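Local coordinates for malonyl CoA-acyl carrier protein transacylase (Synechocystis sp. PCC 6803 substr. Kazusa, PDB 4RR5) that transfers the malonyl group from malonyl-CoA to holo-acyl carrier protein, supplying malonyl-ACP for fatty acid biosynthesis, at residues A[197-200]-A[201-205]; A[111-114]-A[115-119]. One frame throughout, in Å; residues are numbered along the deposited sequence.

Contact 1. Residues A[197-200]-A[201-205]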
loop_
_atom_site.group_PDB
_atom_site.type_symbol
_atom_site.label_atom_id
_atom_site.label_comp_id
_atom_site.label_asym_id
_atom_site.label_seq_id
_atom_site.Cartn_x
_atom_site.Cartn_y
_atom_site.Cartn_z
ATOM N N GLN A 197 -3.985 13.180 -12.794
ATOM C CA GLN A 197 -5.242 13.659 -13.367
ATOM C C GLN A 197 -5.640 12.897 -14.644
ATOM O O GLN A 197 -6.826 12.788 -14.948
ATOM C CB GLN A 197 -5.179 15.178 -13.604
ATOM C CG GLN A 197 -4.968 15.670 -15.032
ATOM C CD GLN A 197 -5.036 17.204 -15.116
ATOM O OE1 GLN A 197 -5.760 17.848 -14.346
ATOM N NE2 GLN A 197 -4.265 17.789 -16.034
ATOM N N SER A 198 -4.684 12.322 -15.365
ATOM C CA SER A 198 -5.073 11.460 -16.486
ATOM C C SER A 198 -5.588 10.083 -16.022
ATOM O O SER A 198 -6.553 9.534 -16.578
ATOM C CB SER A 198 -3.912 11.270 -17.454
ATOM O OG SER A 198 -4.382 10.699 -18.670
ATOM N N PHE A 199 -4.923 9.531 -15.011
ATOM C CA PHE A 199 -5.321 8.268 -14.396
ATOM C C PHE A 199 -6.699 8.384 -13.737
ATOM O O PHE A 199 -7.482 7.432 -13.748
ATOM C CB PHE A 199 -4.251 7.834 -13.376
ATOM C CG PHE A 199 -4.626 6.626 -12.557
ATOM C CD1 PHE A 199 -4.852 5.395 -13.160
ATOM C CD2 PHE A 199 -4.730 6.721 -11.174
ATOM C CE1 PHE A 199 -5.192 4.278 -12.400
ATOM C CE2 PHE A 199 -5.061 5.618 -10.411
ATOM C CZ PHE A 199 -5.294 4.386 -11.026
ATOM N N ALA A 200 -6.991 9.558 -13.176
ATOM C CA ALA A 200 -8.297 9.839 -12.566
ATOM C C ALA A 200 -9.434 9.777 -13.577
ATOM O O ALA A 200 -10.523 9.308 -13.256
ATOM C CB ALA A 200 -8.289 11.201 -11.887
ATOM N N GLN A 201 -9.183 10.283 -14.781
ATOM C CA GLN A 201 -10.127 10.135 -15.882
ATOM C C GLN A 201 -10.465 8.648 -16.059
ATOM O O GLN A 201 -11.632 8.271 -16.093
ATOM C CB GLN A 201 -9.562 10.746 -17.178
ATOM C CG GLN A 201 -9.955 12.222 -17.398
ATOM C CD GLN A 201 -9.008 12.996 -18.335
ATOM O OE1 GLN A 201 -8.284 12.411 -19.143
ATOM N NE2 GLN A 201 -9.019 14.324 -18.217
ATOM N N THR A 202 -9.437 7.805 -16.133
ATOM C CA THR A 202 -9.625 6.352 -16.181
ATOM C C THR A 202 -10.420 5.798 -14.985
ATOM O O THR A 202 -11.328 4.962 -15.147
ATOM C CB THR A 202 -8.256 5.631 -16.247
ATOM O OG1 THR A 202 -7.702 5.765 -17.564
ATOM C CG2 THR A 202 -8.391 4.148 -15.883
ATOM N N LEU A 203 -10.079 6.263 -13.785
ATOM C CA LEU A 203 -10.703 5.743 -12.570
ATOM C C LEU A 203 -12.192 6.066 -12.475
ATOM O O LEU A 203 -12.990 5.193 -12.121
ATOM C CB LEU A 203 -9.987 6.271 -11.327
ATOM C CG LEU A 203 -9.090 5.282 -10.578
ATOM C CD1 LEU A 203 -8.465 5.911 -9.329
ATOM C CD2 LEU A 203 -9.857 4.030 -10.210
ATOM N N THR A 204 -12.574 7.308 -12.778
ATOM C CA THR A 204 -13.986 7.708 -12.677
ATOM C C THR A 204 -14.921 6.923 -13.605
ATOM O O THR A 204 -16.096 6.765 -13.276
ATOM C CB THR A 204 -14.179 9.233 -12.936
ATOM O OG1 THR A 204 -13.116 9.727 -13.753
ATOM C CG2 THR A 204 -14.202 10.019 -11.636
ATOM N N ALA A 205 -14.406 6.419 -14.733
ATOM C CA ALA A 205 -15.209 5.652 -15.702
ATOM C C ALA A 205 -15.419 4.218 -15.262
ATOM O O ALA A 205 -16.076 3.431 -15.944
ATOM C CB ALA A 205 -14.560 5.666 -17.065
#
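In the last turns of helix 193-204 of the acyl transferase domain, Phe199 and Leu203 meet one helical turn apart, on the side of the helix that faces the protein interior. CG of Leu203 lies over one face of the Phe199 ring, and Leu203 CD1 comes to 3.6 Å from Phe199 CE2, so a branched aliphatic chain rests on an aromatic surface. CG of Phe199, anti to the backbone N (chi1 173°), lies beside the carbonyl carbon, which swings the ring outward with a lean toward Leu203. Both residues are buried and apolar, as suits a helix packed on others: Tyr92 of helix 90-97 touches both, and Leu109 of helix 103-119 touches Leu203. With the ring cut back to an alanine here, Leu203 would probably lose the surface under its CG and CD1, and a gap would be likely to open toward Tyr92 and Arg113. The 2.8 Å bond from Leu203 N to Phe199 O links the same two residues through the backbone, whereas the preceding bond from Thr202 N to Ser198 O is weak at 3.4 Å. Toward the C-terminal end, Ala200 is small enough to sit against Ile235 of helix 227-235, and its carbonyl is gripped twice by Thr204. Thr204 N donates to Ala200 O at 2.9 Å, while Thr204 OG1 donates to the same oxygen from the opposite face of the carbonyl plane, at 2.7 Å.

Contact 2. Residues A[111-114]-A[115-119]. With ACT (acetate ion), chain B.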
loop_
_atom_site.group_PDB
_atom_site.type_symbol
_atom_site.label_atom_id
_atom_site.label_comp_id
_atom_site.label_asym_id
_atom_site.label_seq_id
_atom_site.Cartn_x
_atom_site.Cartn_y
_atom_site.Cartn_z
ATOM N N LYS A 111 -1.843 -1.608 -12.985
ATOM C CA LYS A 111 -0.900 -1.559 -14.093
ATOM C C LYS A 111 -0.744 -0.142 -14.604
ATOM O O LYS A 111 0.370 0.333 -14.819
ATOM C CB LYS A 111 -1.367 -2.482 -15.208
ATOM C CG LYS A 111 -0.500 -2.554 -16.436
ATOM C CD LYS A 111 -1.141 -3.582 -17.382
ATOM C CE LYS A 111 -0.297 -3.862 -18.601
ATOM N NZ LYS A 111 -0.294 -2.689 -19.502
ATOM N N GLN A 112 -1.868 0.539 -14.793
ATOM C CA GLN A 112 -1.832 1.906 -15.289
ATOM C C GLN A 112 -1.257 2.824 -14.226
ATOM O O GLN A 112 -0.392 3.648 -14.522
ATOM C CB GLN A 112 -3.219 2.382 -15.712
ATOM C CG GLN A 112 -3.229 3.814 -16.232
ATOM C CD GLN A 112 -4.578 4.213 -16.809
ATOM O OE1 GLN A 112 -5.420 3.352 -17.077
ATOM N NE2 GLN A 112 -4.790 5.522 -17.002
ATOM N N ARG A 113 -1.722 2.655 -12.990
ATOM C CA ARG A 113 -1.274 3.481 -11.878
ATOM C C ARG A 113 0.241 3.472 -11.769
ATOM O O ARG A 113 0.872 4.531 -11.622
ATOM C CB ARG A 113 -1.882 2.993 -10.569
ATOM C CG ARG A 113 -1.511 3.830 -9.372
ATOM C CD ARG A 113 -1.621 2.997 -8.115
ATOM N NE ARG A 113 -1.785 3.805 -6.913
ATOM C CZ ARG A 113 -0.951 3.780 -5.878
ATOM N NH1 ARG A 113 0.105 2.984 -5.892
ATOM N NH2 ARG A 113 -1.183 4.539 -4.816
ATOM N N SER A 114 0.814 2.268 -11.851
ATOM C CA SER A 114 2.247 2.067 -11.665
ATOM C C SER A 114 3.043 2.565 -12.867
ATOM O O SER A 114 4.216 2.930 -12.727
ATOM C CB SER A 114 2.563 0.585 -11.396
ATOM O OG SER A 114 2.232 -0.246 -12.504
ATOM N N GLU A 115 2.420 2.589 -14.042
ATOM C CA GLU A 115 3.088 3.162 -15.209
ATOM C C GLU A 115 3.212 4.674 -15.092
ATOM O O GLU A 115 4.289 5.236 -15.319
ATOM C CB GLU A 115 2.352 2.794 -16.493
ATOM C CG GLU A 115 2.764 1.440 -17.012
ATOM C CD GLU A 115 1.803 0.910 -18.030
ATOM O OE1 GLU A 115 1.065 1.729 -18.624
ATOM O OE2 GLU A 115 1.782 -0.323 -18.220
ATOM N N VAL A 116 2.094 5.311 -14.753
ATOM C CA VAL A 116 2.027 6.731 -14.464
ATOM C C VAL A 116 3.129 7.157 -13.499
ATOM O O VAL A 116 3.905 8.060 -13.801
ATOM C CB VAL A 116 0.648 7.104 -13.849
ATOM C CG1 VAL A 116 0.702 8.462 -13.180
ATOM C CG2 VAL A 116 -0.468 7.037 -14.895
ATOM N N MET A 117 3.207 6.490 -12.347
ATOM C CA MET A 117 4.149 6.874 -11.296
ATOM C C MET A 117 5.591 6.597 -11.705
ATOM O O MET A 117 6.499 7.354 -11.352
ATOM C CB MET A 117 3.809 6.154 -9.987
ATOM C CG MET A 117 2.409 6.467 -9.498
ATOM S SD MET A 117 1.899 5.490 -8.080
ATOM C CE MET A 117 3.308 5.774 -7.029
ATOM N N ALA A 118 5.797 5.522 -12.463
ATOM C CA ALA A 118 7.124 5.195 -12.985
ATOM C C ALA A 118 7.632 6.256 -13.969
ATOM O O ALA A 118 8.818 6.554 -13.996
ATOM C CB ALA A 118 7.110 3.827 -13.653
ATOM N N SER A 119 6.726 6.817 -14.767
ATOM C CA SER A 119 7.074 7.848 -15.740
ATOM C C SER A 119 7.035 9.233 -15.121
ATOM O O SER A 119 7.490 10.205 -15.723
ATOM C CB SER A 119 6.123 7.814 -16.932
ATOM O OG SER A 119 6.088 6.530 -17.510
HETATM C C ACT B . 3.628 3.991 -4.060
HETATM O O ACT B . 2.545 3.332 -4.027
HETATM O OXT ACT B . 4.519 3.590 -4.854
HETATM C CH3 ACT B . 3.882 5.201 -3.195
#
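Side chains one turn apart on helix 103-119 make this local contact, with Arg113 and Met117 on the buried face beside the probable active site and Lys111 and Glu115 on a more exposed one. Met117 SD lies over one face of the Arg113 guanidinium, toward its rim, 3.8 Å from NH1. CG of Arg113 anti to the backbone N (chi1 -178°) and a chain extended from there to NE bring that group to the site, and the bend of Met117 at chi3 (51°) carries its methyl CE to 3.3 Å from OXT of a bound acetate, probably from the crystallisation liquor. A long thioether suits this place: its sulfur can lie on the flat cation while its methyl borders the acetate. At the guanidinium edge Arg113 NH1 donates to acetate O at 3.1 Å, while Gln60 and Gln237 help fix the rotation of the group. Lys111 and Glu115 run side by side, their opposite charges forming a loose salt bridge, NZ to OE2 3.4 Å. Arg113 NH2 also bonds OG of Ser88, the probable nucleophile, as does the acetate, an arrangement consistent with the FabD active site, where an arginine is thought to receive the malonyl carboxylate.

In the fold
Along the chain contact 2 comes first, within helix 103-119, and contact 1 follows in helix 193-204, after a run that includes strands 124-129 to 178-180 and helices 133-140 and 163-171. Each spans only adjacent turns of its own helix, so neither closes a long loop, and the two stand in series without nesting or crossing. In space the helices lie against each other, with the contact centres about 13 Å apart. Gln112 NE2 probably hydrogen-bonds Thr202 OG1 at 3.0 Å. Contact 1 thus joins helix 193-204 to the side of helix 103-119 near the probable active site, where Phe199 CZ packs 3.7 Å from Arg113 CB, at the base of that side chain.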